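YfkN protein (Bacillus subtilis subsp. subtilis, PDB 3GVE) belongs to the calcineurin-like phosphoesterase family and binds a manganese and a magnesium ion in this structure. Local coordinates at residues Q9-I14 / V289-L294; S13-T18 / P55-V60; V95-K100 / A125-V130. All coordinates share one frame; numbering follows the deposited sequence. Where two conformers were deposited one is given.

Contacts 1 and 2 lie in one mixed four-stranded sheet and share strand 9-17. Strand 286-297 runs antiparallel along one side of it, and strand 57-61 runs parallel along the other. The centres of contacts 1 and 2 are about 10 Å apart, and Ser-13 and Ile-14 belong to both. Contact 3 joins helix 91-98 to the loop ahead of strand 129-130. Its centre is about 12 Å from that of contact 2 and about 21 Å from that of contact 1. Along the chain, contact 2 closes before contact 3 opens, and contact 1 encloses contact 3. The late strand 286-297 thus returns to the first strand of the metal-binding fold.

Contact 1 (Q9-I14 / V289-L294); sequences QVHLSI and VIDLKL
Val-10, Leu-12 and Ile-14 pair with Leu-294, Leu-292 and Ile-290 in an antiparallel ladder within the mixed sheet of this calcineurin-like fold. All three are hydrogen-bonded pairs, each closed by two backbone N-H to O bonds. The short strand axes come within 4.5 Å at 162°. The first strand of the fold is thereby zipped to a strand from late in the chain.

Apolar contacts lie on the face that carries the leucines and isoleucines. Ile-14 and Ile-290 lie side by side and point the same way. The CD1 of Ile-14 meets Leu-292 CD1 at 4.1 Å and Ile-290 CG2 at 4.2 Å. Strands 210-215 and 275-280 pack over this face, with Ile-212 on Ile-14 and Pro-276 on Leu-292.

Polar contacts lie on the other face, among His-11, Ser-13 and Asp-291. The His-11 CG is anti to the backbone N (chi1 176°). The ring then meets the carboxylate with its edge, the two planes 49° apart. Two donors grip a single oxygen. Ser-13 OG gives a 2.9 Å bond to Asp-291 OD1, nearly in line with its C-O bond. Ser-13 OG also bonds Asn-54 ND2. His-11 NE2 donates a 2.8 Å hydrogen bond to Asp-291 OD1, coming from above the carboxylate plane.

Contact 2 (S13-T18 / P55-V60); sequences SILATT and PNTLLV
Leu-15 meets Thr-57 through two complementary torsions. The Leu-15 CG is anti to its carbonyl carbon (chi1 -50°), and the Thr-57 CG2 is anti to its backbone N. The two side chains slant across one another, and Leu-15 CD1 comes within 3.5 Å of Thr-57 CG2. Thr-57 OG1 hydrogen-bonds Asn-54 O and also lies beside Ser-13 CB. Leu-59 CD1 rests 3.9 Å from Leu-15 CB. Helix 40-53 packs on this face: His-50 touches Leu-15, and Ile-47 touches Leu-59.

The opposite face carries Ile-14, Ala-16, Leu-58 and Val-60. The CG2 of Val-60 lies 3.8 Å from Ala-16 CB and 4.1 Å from Ile-14 CG2. Ile-212 of strand 210-215 and Tyr-167 of strand 160-170 pack over this side.

Between the faces, five backbone bonds hold the strands in parallel register. The bond from Ser-13 N to Asn-56 O (2.9 Å) is almost straight, at 179°. Asn-56 is the centre of an inverse gamma turn, which leads into the second strand. Leu-58 and Val-60 then each bond in both directions: their N-H groups reach Ser-13 O and Leu-15 O, and their carbonyls receive Leu-15 N and Thr-17 N. Thr-17 OG1 bonds Asp-61 OD1 and Tyr-101 OH.

The short axes run 20° apart. Strand 9-17, helix 40-53 and strand 57-61 form a beta-alpha-beta crossover. It opens the calcineurin-like fold, and the strand ends lead to the metal ligands Asp-19 and Asp-64.

Contact 3 (V95-K100 / A125-V130); sequences VMNALK and ADFPIV
Asn-97 lies in the last turn of helix 91-98 and faces Asp-126 in a loop, with 5.9 Å between their CA atoms. Leu-99 N still makes a helical bond to Val-95 O. Lys-100 then leaves the helix with positive phi, its N bonded to Asn-97 O, in a Schellman motif. The loop runs on into the short strand 129-130.

The Asn-97 side chain is the hub. Its OD1 accepts the backbone N-H of Asp-126 at 2.8 Å in a nearly straight bond. The donor stands 35° out of the amide plane. Asn-97 ND2 bonds Gly-124 O, just before the loop segment. The amide and the Asp-126 carboxylate are stacked, with planes 5° apart, and Asn-97 CG is 3.4 Å from Asp-126 OD2. A water completes the link by donating to Asn-97 O and to Asp-126 OD2.

Phe-127 brings the apolar part. Its CZ lies 3.6 Å from the CB of Met-96, which is a selenomethionine. The amide of Asn-97 is turned 81° from the ring, and OD1 is 3.4 Å from Phe-127 CE2. Ala-125 CB sits 3.9 Å above the ring plane, over its centre. Met-96 itself also packs on Leu-40 and Leu-65.

One amide thus bonds the loop backbone through both ends, to Asp-126 N and Gly-124 O. This should fix its rotation and hold it flat against the carboxylate. The water donates to both the helix-end carbonyl and the carboxylate, and so probably eases the closeness of two negative groups.

Contact 1 (Q9-I14 / V289-L294)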
ATOM      1  N   GLN A   9     -41.501   1.004 -15.924  1.00 23.67           N
ATOM      2  CA  GLN A   9     -40.092   0.764 -15.863  1.00 22.29           C
ATOM      3  C   GLN A   9     -39.717  -0.367 -14.885  1.00 17.31           C
ATOM      4  O   GLN A   9     -40.475  -0.770 -14.067  1.00 16.21           O
ATOM      5  CB  GLN A   9     -39.358   2.056 -15.474  1.00 25.33           C
ATOM      6  CG  GLN A   9     -39.755   3.287 -16.288  1.00 28.50           C
ATOM      7  CD  GLN A   9     -38.924   4.483 -16.009  1.00 31.13           C
ATOM      8  OE1 GLN A   9     -38.516   5.167 -16.918  1.00 32.78           O
ATOM      9  NE2 GLN A   9     -38.609   4.699 -14.765  1.00 31.66           N
ATOM     10  N   VAL A  10     -38.511  -0.859 -15.044  1.00 13.52           N
ATOM     11  CA  VAL A  10     -37.822  -1.712 -14.048  1.00 13.13           C
ATOM     12  C   VAL A  10     -36.664  -0.901 -13.421  1.00 12.48           C
ATOM     13  O   VAL A  10     -35.822  -0.422 -14.129  1.00 14.25           O
ATOM     14  CB  VAL A  10     -37.275  -2.989 -14.673  1.00 13.65           C
ATOM     15  CG1 VAL A  10     -36.522  -3.783 -13.652  1.00 15.17           C
ATOM     16  CG2 VAL A  10     -38.430  -3.855 -15.301  1.00 15.30           C
ATOM     17  N   HIS A  11     -36.625  -0.789 -12.105  1.00 12.31           N
ATOM     18  CA  HIS A  11     -35.473  -0.152 -11.480  1.00 12.47           C
ATOM     19  C   HIS A  11     -34.494  -1.261 -11.084  1.00 12.60           C
ATOM     20  O   HIS A  11     -34.798  -2.034 -10.206  1.00 12.99           O
ATOM     21  CB  HIS A  11     -35.917   0.679 -10.272  1.00 14.23           C
ATOM     22  CG  HIS A  11     -34.791   1.303  -9.510  1.00 16.81           C
ATOM     23  ND1 HIS A  11     -34.930   1.715  -8.203  1.00 18.97           N
ATOM     24  CD2 HIS A  11     -33.513   1.574  -9.856  1.00 17.52           C
ATOM     25  CE1 HIS A  11     -33.794   2.236  -7.783  1.00 19.10           C
ATOM     26  NE2 HIS A  11     -32.911   2.143  -8.759  1.00 18.50           N
ATOM     27  N   LEU A  12     -33.359  -1.333 -11.750  1.00 11.87           N
ATOM     28  CA  LEU A  12     -32.330  -2.310 -11.447  1.00 12.03           C
ATOM     29  C   LEU A  12     -31.160  -1.584 -10.761  1.00 11.72           C
ATOM     30  O   LEU A  12     -30.712  -0.559 -11.232  1.00 12.71           O
ATOM     31  CB  LEU A  12     -31.868  -2.972 -12.751  1.00 11.88           C
ATOM     32  CG  LEU A  12     -30.728  -3.977 -12.641  1.00 12.43           C
ATOM     33  CD1 LEU A  12     -31.166  -5.164 -11.787  1.00 13.11           C
ATOM     34  CD2 LEU A  12     -30.303  -4.439 -14.019  1.00 13.63           C
ATOM     35  N   SER A  13     -30.702  -2.106  -9.629  1.00 10.39           N
ATOM     36  CA  SER A  13     -29.554  -1.537  -8.930  1.00 10.88           C
ATOM     37  C   SER A  13     -28.389  -2.504  -9.024  1.00 10.25           C
ATOM     38  O   SER A  13     -28.562  -3.698  -8.892  1.00 11.66           O
ATOM     39  CB  SER A  13     -29.884  -1.301  -7.467  1.00 12.97           C
ATOM     40  OG  SER A  13     -30.853  -0.294  -7.324  1.00 15.82           O
ATOM     41  N   ILE A  14     -27.200  -1.971  -9.255  1.00  9.23           N
ATOM     42  CA  ILE A  14     -25.996  -2.784  -9.286  1.00  8.87           C
ATOM     43  C   ILE A  14     -25.066  -2.261  -8.210  1.00  8.30           C
ATOM     44  O   ILE A  14     -24.713  -1.104  -8.220  1.00  9.78           O
ATOM     45  CB  ILE A  14     -25.281  -2.674 -10.661  1.00 10.28           C
ATOM     46  CG1 ILE A  14     -26.208  -3.084 -11.813  1.00 11.12           C
ATOM     47  CG2 ILE A  14     -24.019  -3.531 -10.683  1.00 10.95           C
ATOM     48  CD1 ILE A  14     -25.817  -2.458 -13.122  1.00 12.62           C
ATOM     49  N   VAL A 289     -22.549   2.142  -6.634  1.00  8.69           N
ATOM     50  CA  VAL A 289     -23.989   1.954  -6.791  1.00  9.31           C
ATOM     51  C   VAL A 289     -24.410   2.534  -8.126  1.00  9.25           C
ATOM     52  O   VAL A 289     -24.285   3.718  -8.344  1.00 10.74           O
ATOM     53  CB  VAL A 289     -24.793   2.641  -5.639  1.00 10.95           C
ATOM     54  CG1 VAL A 289     -26.289   2.389  -5.800  1.00 12.51           C
ATOM     55  CG2 VAL A 289     -24.309   2.156  -4.280  1.00 11.77           C
ATOM     56  N   ILE A 290     -24.903   1.678  -9.011  1.00  9.23           N
ATOM     57  CA  ILE A 290     -25.483   2.133 -10.264  1.00  9.78           C
ATOM     58  C   ILE A 290     -26.976   1.813 -10.299  1.00  9.76           C
ATOM     59  O   ILE A 290     -27.380   0.701 -10.048  1.00 10.71           O
ATOM     60  CB  ILE A 290     -24.782   1.486 -11.475  1.00 10.35           C
ATOM     61  CG1 ILE A 290     -23.360   2.045 -11.594  1.00 10.12           C
ATOM     62  CG2 ILE A 290     -25.572   1.699 -12.740  1.00 10.93           C
ATOM     63  CD1 ILE A 290     -22.555   1.460 -12.741  1.00 10.39           C
ATOM     64  N   ASP A 291     -27.771   2.826 -10.608  1.00 10.30           N
ATOM     65  CA  ASP A 291     -29.213   2.665 -10.775  1.00 11.68           C
ATOM     66  C   ASP A 291     -29.534   2.772 -12.256  1.00 12.33           C
ATOM     67  O   ASP A 291     -29.111   3.695 -12.918  1.00 14.63           O
ATOM     68  CB  ASP A 291     -29.970   3.719  -9.961  1.00 14.12           C
ATOM     69  CG  ASP A 291     -29.796   3.514  -8.467  1.00 17.44           C
ATOM     70  OD1 ASP A 291     -30.306   2.529  -7.945  1.00 18.97           O
ATOM     71  OD2 ASP A 291     -29.100   4.321  -7.831  1.00 19.99           O
ATOM     72  N   LEU A 292     -30.258   1.781 -12.752  1.00 11.79           N
ATOM     73  CA  LEU A 292     -30.778   1.779 -14.120  1.00 12.48           C
ATOM     74  C   LEU A 292     -32.298   1.805 -14.081  1.00 13.12           C
ATOM     75  O   LEU A 292     -32.902   1.019 -13.383  1.00 13.49           O
ATOM     76  CB  LEU A 292     -30.334   0.530 -14.872  1.00 12.68           C
ATOM     77  CG  LEU A 292     -28.821   0.308 -15.035  1.00 13.28           C
ATOM     78  CD1 LEU A 292     -28.503  -0.951 -15.817  1.00 13.88           C
ATOM     79  CD2 LEU A 292     -28.147   1.548 -15.647  1.00 14.23           C
ATOM     80  N   LYS A 293     -32.865   2.678 -14.935  0.50 13.46           N
ATOM     81  CA  LYS A 293     -34.373   2.592 -15.171  0.50 14.72           C
ATOM     82  C   LYS A 293     -34.512   2.050 -16.585  0.50 14.12           C
ATOM     83  O   LYS A 293     -34.146   2.647 -17.557  0.50 14.94           O
ATOM     84  CB  LYS A 293     -35.009   3.954 -15.057  0.50 18.17           C
ATOM     85  CG  LYS A 293     -34.957   4.483 -13.719  0.50 23.23           C
ATOM     86  CD  LYS A 293     -35.576   5.890 -13.559  0.50 28.26           C
ATOM     87  CE  LYS A 293     -35.516   6.385 -12.135  0.50 32.30           C
ATOM     88  NZ  LYS A 293     -36.132   7.831 -12.006  0.50 34.65           N
ATOM     89  N   LEU A 294     -34.945   0.869 -16.650  1.00 14.48           N
ATOM     90  CA  LEU A 294     -35.154   0.079 -17.858  1.00 14.34           C
ATOM     91  C   LEU A 294     -36.588   0.189 -18.349  1.00 16.17           C
ATOM     92  O   LEU A 294     -37.512   0.197 -17.568  1.00 15.58           O
ATOM     93  CB  LEU A 294     -34.843  -1.401 -17.627  1.00 14.26           C
ATOM     94  CG  LEU A 294     -33.556  -1.759 -16.890  1.00 14.47           C
ATOM     95  CD1 LEU A 294     -33.497  -3.261 -16.726  1.00 15.22           C
ATOM     96  CD2 LEU A 294     -32.410  -1.278 -17.715  1.00 15.47           C
TER

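Contact 2 (S13-T18 / P55-V60)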
ATOM      1  N   SER A  13     -30.702  -2.106  -9.629  1.00 10.39           N
ATOM      2  CA  SER A  13     -29.554  -1.537  -8.930  1.00 10.88           C
ATOM      3  C   SER A  13     -28.389  -2.504  -9.024  1.00 10.25           C
ATOM      4  O   SER A  13     -28.562  -3.698  -8.892  1.00 11.66           O
ATOM      5  CB  SER A  13     -29.884  -1.301  -7.467  1.00 12.97           C
ATOM      6  OG  SER A  13     -30.853  -0.294  -7.324  1.00 15.82           O
ATOM      7  N   ILE A  14     -27.200  -1.971  -9.255  1.00  9.23           N
ATOM      8  CA  ILE A  14     -25.996  -2.784  -9.286  1.00  8.87           C
ATOM      9  C   ILE A  14     -25.066  -2.261  -8.210  1.00  8.30           C
ATOM     10  O   ILE A  14     -24.713  -1.104  -8.220  1.00  9.78           O
ATOM     11  CB  ILE A  14     -25.281  -2.674 -10.661  1.00 10.28           C
ATOM     12  CG1 ILE A  14     -26.208  -3.084 -11.813  1.00 11.12           C
ATOM     13  CG2 ILE A  14     -24.019  -3.531 -10.683  1.00 10.95           C
ATOM     14  CD1 ILE A  14     -25.817  -2.458 -13.122  1.00 12.62           C
ATOM     15  N   LEU A  15     -24.688  -3.132  -7.286  1.00  8.23           N
ATOM     16  CA  LEU A  15     -23.729  -2.785  -6.229  1.00  8.48           C
ATOM     17  C   LEU A  15     -22.377  -3.391  -6.578  1.00  7.99           C
ATOM     18  O   LEU A  15     -22.333  -4.502  -7.064  1.00  8.40           O
ATOM     19  CB  LEU A  15     -24.209  -3.341  -4.898  1.00  8.91           C
ATOM     20  CG  LEU A  15     -25.665  -3.025  -4.518  1.00  9.77           C
ATOM     21  CD1 LEU A  15     -25.962  -3.629  -3.151  1.00 10.54           C
ATOM     22  CD2 LEU A  15     -25.935  -1.524  -4.512  1.00 11.10           C
ATOM     23  N   ALA A  16     -21.292  -2.658  -6.330  1.00  8.02           N
ATOM     24  CA  ALA A  16     -19.966  -3.083  -6.797  1.00  7.81           C
ATOM     25  C   ALA A  16     -18.839  -2.837  -5.816  1.00  7.05           C
ATOM     26  O   ALA A  16     -18.737  -1.740  -5.240  1.00  7.92           O
ATOM     27  CB  ALA A  16     -19.622  -2.390  -8.121  1.00  8.84           C
ATOM     28  N   THR A  17     -17.973  -3.846  -5.668  1.00  7.65           N
ATOM     29  CA  THR A  17     -16.700  -3.635  -4.930  1.00  7.52           C
ATOM     30  C   THR A  17     -15.555  -3.711  -5.907  1.00  7.50           C
ATOM     31  O   THR A  17     -15.690  -4.289  -7.051  1.00  7.87           O
ATOM     32  CB  THR A  17     -16.550  -4.679  -3.818  1.00  7.85           C
ATOM     33  OG1 THR A  17     -16.768  -6.010  -4.365  1.00  8.67           O
ATOM     34  CG2 THR A  17     -17.550  -4.434  -2.722  1.00  8.33           C
ATOM     35  N   THR A  18     -14.443  -3.097  -5.564  1.00  7.51           N
ATOM     36  CA  THR A  18     -13.238  -3.204  -6.370  1.00  7.57           C
ATOM     37  C   THR A  18     -11.994  -3.070  -5.508  1.00  7.41           C
ATOM     38  O   THR A  18     -12.007  -2.396  -4.497  1.00  8.05           O
ATOM     39  CB  THR A  18     -13.194  -2.127  -7.512  1.00  7.75           C
ATOM     40  OG1 THR A  18     -12.220  -2.500  -8.508  1.00  8.11           O
ATOM     41  CG2 THR A  18     -12.877  -0.727  -6.962  1.00  8.59           C
ATOM     42  N   PRO A  55     -35.477  -4.718  -4.284  1.00 15.31           N
ATOM     43  CA  PRO A  55     -35.375  -6.157  -4.546  1.00 15.94           C
ATOM     44  C   PRO A  55     -34.567  -6.510  -5.807  1.00 14.39           C
ATOM     45  O   PRO A  55     -33.942  -7.555  -5.852  1.00 15.13           O
ATOM     46  CB  PRO A  55     -36.840  -6.584  -4.708  1.00 18.65           C
ATOM     47  CG  PRO A  55     -37.597  -5.527  -4.038  1.00 20.34           C
ATOM     48  CD  PRO A  55     -36.874  -4.264  -4.267  1.00 18.30           C
ATOM     49  N   ASN A  56     -34.589  -5.639  -6.810  1.00 13.31           N
ATOM     50  CA  ASN A  56     -33.852  -5.881  -8.047  1.00 12.58           C
ATOM     51  C   ASN A  56     -32.415  -5.400  -7.902  1.00 11.01           C
ATOM     52  O   ASN A  56     -32.027  -4.418  -8.477  1.00 12.58           O
ATOM     53  CB  ASN A  56     -34.501  -5.156  -9.241  1.00 13.39           C
ATOM     54  CG  ASN A  56     -35.989  -5.436  -9.397  1.00 13.51           C
ATOM     55  OD1 ASN A  56     -36.455  -6.552  -9.298  1.00 14.13           O
ATOM     56  ND2 ASN A  56     -36.712  -4.395  -9.705  1.00 13.92           N
ATOM     57  N   THR A  57     -31.631  -6.107  -7.111  1.00 10.01           N
ATOM     58  CA  THR A  57     -30.252  -5.700  -6.839  1.00  9.99           C
ATOM     59  C   THR A  57     -29.262  -6.805  -7.182  1.00 10.65           C
ATOM     60  O   THR A  57     -29.399  -7.957  -6.764  1.00 12.87           O
ATOM     61  CB  THR A  57     -30.086  -5.251  -5.366  1.00 12.06           C
ATOM     62  OG1 THR A  57     -30.877  -4.080  -5.144  1.00 13.71           O
ATOM     63  CG2 THR A  57     -28.639  -4.912  -5.061  1.00 13.90           C
ATOM     64  N   LEU A  58     -28.261  -6.432  -7.963  1.00  9.49           N
ATOM     65  CA  LEU A  58     -27.153  -7.302  -8.295  1.00  8.71           C
ATOM     66  C   LEU A  58     -25.922  -6.835  -7.536  1.00  8.47           C
ATOM     67  O   LEU A  58     -25.817  -5.666  -7.224  1.00 10.19           O
ATOM     68  CB  LEU A  58     -26.882  -7.236  -9.799  1.00  9.76           C
ATOM     69  CG  LEU A  58     -28.090  -7.580 -10.672  1.00 11.36           C
ATOM     70  CD1 LEU A  58     -27.736  -7.262 -12.116  1.00 12.41           C
ATOM     71  CD2 LEU A  58     -28.479  -9.066 -10.495  1.00 12.59           C
ATOM     72  N   LEU A  59     -25.004  -7.765  -7.279  1.00  8.08           N
ATOM     73  CA  LEU A  59     -23.775  -7.487  -6.552  1.00  8.04           C
ATOM     74  C   LEU A  59     -22.583  -8.085  -7.312  1.00  7.51           C
ATOM     75  O   LEU A  59     -22.539  -9.255  -7.603  1.00  8.40           O
ATOM     76  CB  LEU A  59     -23.873  -8.059  -5.135  1.00  8.70           C
ATOM     77  CG  LEU A  59     -22.589  -8.025  -4.290  1.00  9.34           C
ATOM     78  CD1 LEU A  59     -22.142  -6.584  -4.003  1.00  9.44           C
ATOM     79  CD2 LEU A  59     -22.832  -8.783  -2.978  1.00  9.48           C
ATOM     80  N   VAL A  60     -21.624  -7.231  -7.633  1.00  6.99           N
ATOM     81  CA  VAL A  60     -20.467  -7.637  -8.444  1.00  7.21           C
ATOM     82  C   VAL A  60     -19.161  -7.160  -7.840  1.00  6.60           C
ATOM     83  O   VAL A  60     -19.106  -6.149  -7.169  1.00  7.70           O
ATOM     84  CB  VAL A  60     -20.586  -7.108  -9.904  1.00  7.66           C
ATOM     85  CG1 VAL A  60     -21.892  -7.620 -10.538  1.00  8.96           C
ATOM     86  CG2 VAL A  60     -20.537  -5.588  -9.956  1.00  9.42           C
TER

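Contact 3 (V95-K100 / A125-V130)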
ATOM      1  N   VAL A  95     -16.213 -16.024   1.437  1.00  8.92           N
ATOM      2  CA  VAL A  95     -16.904 -14.791   1.862  1.00  8.73           C
ATOM      3  C   VAL A  95     -17.826 -14.247   0.763  1.00  8.25           C
ATOM      4  O   VAL A  95     -18.963 -13.865   0.977  1.00  9.25           O
ATOM      5  CB  VAL A  95     -15.893 -13.687   2.294  1.00  9.26           C
ATOM      6  CG1 VAL A  95     -16.577 -12.402   2.587  1.00 10.21           C
ATOM      7  CG2 VAL A  95     -15.129 -14.166   3.569  1.00  9.98           C
HETATM    8  N   MSE A  96     -17.306 -14.219  -0.461  1.00  8.87           N
HETATM    9  CA  MSE A  96     -18.065 -13.732  -1.625  1.00  8.24           C
HETATM   10  C   MSE A  96     -19.328 -14.584  -1.888  1.00  8.51           C
HETATM   11  O   MSE A  96     -20.365 -14.087  -2.243  1.00  9.38           O
HETATM   12  CB  MSE A  96     -17.192 -13.688  -2.898  1.00  8.99           C
HETATM   13  CG  MSE A  96     -15.821 -13.007  -2.735  1.00  9.68           C
HETATM   14 SE   MSE A  96     -15.816 -11.253  -1.872  0.75 11.79          SE
HETATM   15  CE  MSE A  96     -16.097 -10.124  -3.457  1.00 11.02           C
ATOM     16  N   ASN A  97     -19.205 -15.883  -1.645  1.00  8.72           N
ATOM     17  CA  ASN A  97     -20.270 -16.851  -1.801  1.00  9.29           C
ATOM     18  C   ASN A  97     -21.338 -16.545  -0.730  1.00  9.32           C
ATOM     19  O   ASN A  97     -22.530 -16.513  -0.979  1.00 10.34           O
ATOM     20  CB  ASN A  97     -19.772 -18.288  -1.650  1.00  9.81           C
ATOM     21  CG  ASN A  97     -19.049 -18.799  -2.915  1.00 10.23           C
ATOM     22  OD1 ASN A  97     -19.120 -18.188  -3.987  1.00 10.21           O
ATOM     23  ND2 ASN A  97     -18.404 -19.926  -2.774  1.00 10.60           N
ATOM     24  N   ALA A  98     -20.862 -16.302   0.487  1.00  9.68           N
ATOM     25  CA  ALA A  98     -21.752 -16.031   1.618  1.00 10.30           C
ATOM     26  C   ALA A  98     -22.523 -14.727   1.430  1.00 10.61           C
ATOM     27  O   ALA A  98     -23.649 -14.617   1.853  1.00 11.39           O
ATOM     28  CB  ALA A  98     -20.977 -16.023   2.930  1.00 10.86           C
ATOM     29  N   LEU A  99     -21.902 -13.745   0.788  1.00  9.80           N
ATOM     30  CA  LEU A  99     -22.539 -12.457   0.480  1.00 10.25           C
ATOM     31  C   LEU A  99     -23.371 -12.515  -0.808  1.00 10.38           C
ATOM     32  O   LEU A  99     -23.981 -11.536  -1.209  1.00 10.80           O
ATOM     33  CB  LEU A  99     -21.483 -11.358   0.350  1.00 10.30           C
ATOM     34  CG  LEU A  99     -20.755 -10.940   1.629  1.00 10.89           C
ATOM     35  CD1 LEU A  99     -19.669  -9.919   1.343  1.00 11.59           C
ATOM     36  CD2 LEU A  99     -21.764 -10.374   2.631  1.00 11.67           C
ATOM     37  N   LYS A 100     -23.363 -13.676  -1.444  1.00 10.63           N
ATOM     38  CA  LYS A 100     -24.173 -13.922  -2.639  1.00 10.80           C
ATOM     39  C   LYS A 100     -23.834 -12.937  -3.777  1.00 10.23           C
ATOM     40  O   LYS A 100     -24.701 -12.326  -4.376  1.00  9.66           O
ATOM     41  CB  LYS A 100     -25.676 -13.941  -2.292  1.00 12.48           C
ATOM     42  CG  LYS A 100     -26.018 -15.079  -1.338  1.00 16.22           C
ATOM     43  CD  LYS A 100     -27.496 -15.087  -0.982  1.00 21.22           C
ATOM     44  CE  LYS A 100     -27.795 -16.189   0.021  1.00 24.63           C
ATOM     45  NZ  LYS A 100     -29.229 -16.621  -0.060  1.00 27.69           N
ATOM     46  N   ALA A 125     -16.023 -20.498  -6.671  1.00 10.04           N
ATOM     47  CA  ALA A 125     -17.038 -19.462  -6.676  1.00 10.17           C
ATOM     48  C   ALA A 125     -18.371 -20.010  -7.106  1.00 10.01           C
ATOM     49  O   ALA A 125     -18.454 -20.752  -8.168  1.00 11.37           O
ATOM     50  CB  ALA A 125     -16.602 -18.343  -7.554  1.00 11.02           C
ATOM     51  N   ASP A 126     -19.426 -19.617  -6.428  1.00  9.59           N
ATOM     52  CA  ASP A 126     -20.777 -20.007  -6.786  1.00 11.20           C
ATOM     53  C   ASP A 126     -21.232 -19.189  -7.971  1.00 12.11           C
ATOM     54  O   ASP A 126     -22.166 -19.534  -8.613  1.00 15.59           O
ATOM     55  CB  ASP A 126     -21.736 -19.748  -5.623  1.00 12.82           C
ATOM     56  CG  ASP A 126     -21.548 -20.680  -4.482  1.00 14.85           C
ATOM     57  OD1 ASP A 126     -20.975 -21.720  -4.627  1.00 16.32           O
ATOM     58  OD2 ASP A 126     -22.027 -20.276  -3.409  1.00 15.41           O
ATOM     59  N   PHE A 127     -20.554 -18.077  -8.204  1.00 11.60           N
ATOM     60  CA  PHE A 127     -20.921 -17.116  -9.231  1.00 11.63           C
ATOM     61  C   PHE A 127     -19.866 -17.127 -10.331  1.00 10.61           C
ATOM     62  O   PHE A 127     -18.754 -17.520 -10.108  1.00 11.13           O
ATOM     63  CB  PHE A 127     -21.024 -15.716  -8.615  1.00 12.12           C
ATOM     64  CG  PHE A 127     -19.811 -15.323  -7.811  1.00 11.01           C
ATOM     65  CD1 PHE A 127     -18.783 -14.634  -8.404  1.00 10.79           C
ATOM     66  CD2 PHE A 127     -19.683 -15.690  -6.482  1.00 10.61           C
ATOM     67  CE1 PHE A 127     -17.661 -14.291  -7.680  1.00  9.99           C
ATOM     68  CE2 PHE A 127     -18.564 -15.363  -5.750  1.00 10.01           C
ATOM     69  CZ  PHE A 127     -17.551 -14.652  -6.327  1.00  9.84           C
ATOM     70  N   PRO A 128     -20.242 -16.656 -11.507  1.00 10.49           N
ATOM     71  CA  PRO A 128     -19.297 -16.593 -12.625  1.00 10.60           C
ATOM     72  C   PRO A 128     -18.230 -15.516 -12.420  1.00  9.42           C
ATOM     73  O   PRO A 128     -18.533 -14.418 -11.991  1.00 10.24           O
ATOM     74  CB  PRO A 128     -20.184 -16.198 -13.812  1.00 12.70           C
ATOM     75  CG  PRO A 128     -21.384 -15.533 -13.190  1.00 15.04           C
ATOM     76  CD  PRO A 128     -21.602 -16.268 -11.908  1.00 12.76           C
ATOM     77  N   ILE A 129     -16.999 -15.862 -12.754  1.00  9.89           N
ATOM     78  CA  ILE A 129     -15.878 -14.926 -12.793  1.00  9.59           C
ATOM     79  C   ILE A 129     -15.469 -14.845 -14.260  1.00  9.31           C
ATOM     80  O   ILE A 129     -15.067 -15.823 -14.852  1.00 11.30           O
ATOM     81  CB  ILE A 129     -14.750 -15.394 -11.858  1.00 10.30           C
ATOM     82  CG1 ILE A 129     -15.249 -15.302 -10.412  1.00 11.93           C
ATOM     83  CG2 ILE A 129     -13.524 -14.534 -12.036  1.00 10.88           C
ATOM     84  CD1 ILE A 129     -14.298 -15.902  -9.365  1.00 12.54           C
ATOM     85  N   VAL A 130     -15.634 -13.677 -14.847  1.00  8.45           N
ATOM     86  CA  VAL A 130     -15.516 -13.534 -16.286  1.00  8.53           C
ATOM     87  C   VAL A 130     -14.298 -12.704 -16.663  1.00  7.92           C
ATOM     88  O   VAL A 130     -13.880 -11.820 -15.930  1.00  9.06           O
ATOM     89  CB  VAL A 130     -16.809 -12.905 -16.907  1.00 10.10           C
ATOM     90  CG1 VAL A 130     -17.990 -13.898 -16.767  1.00 11.04           C
ATOM     91  CG2 VAL A 130     -17.155 -11.562 -16.242  1.00 10.16           C
TER
HETATM   92  O   HOH W   1     -23.357 -17.775  -3.180  1.00 15.08           O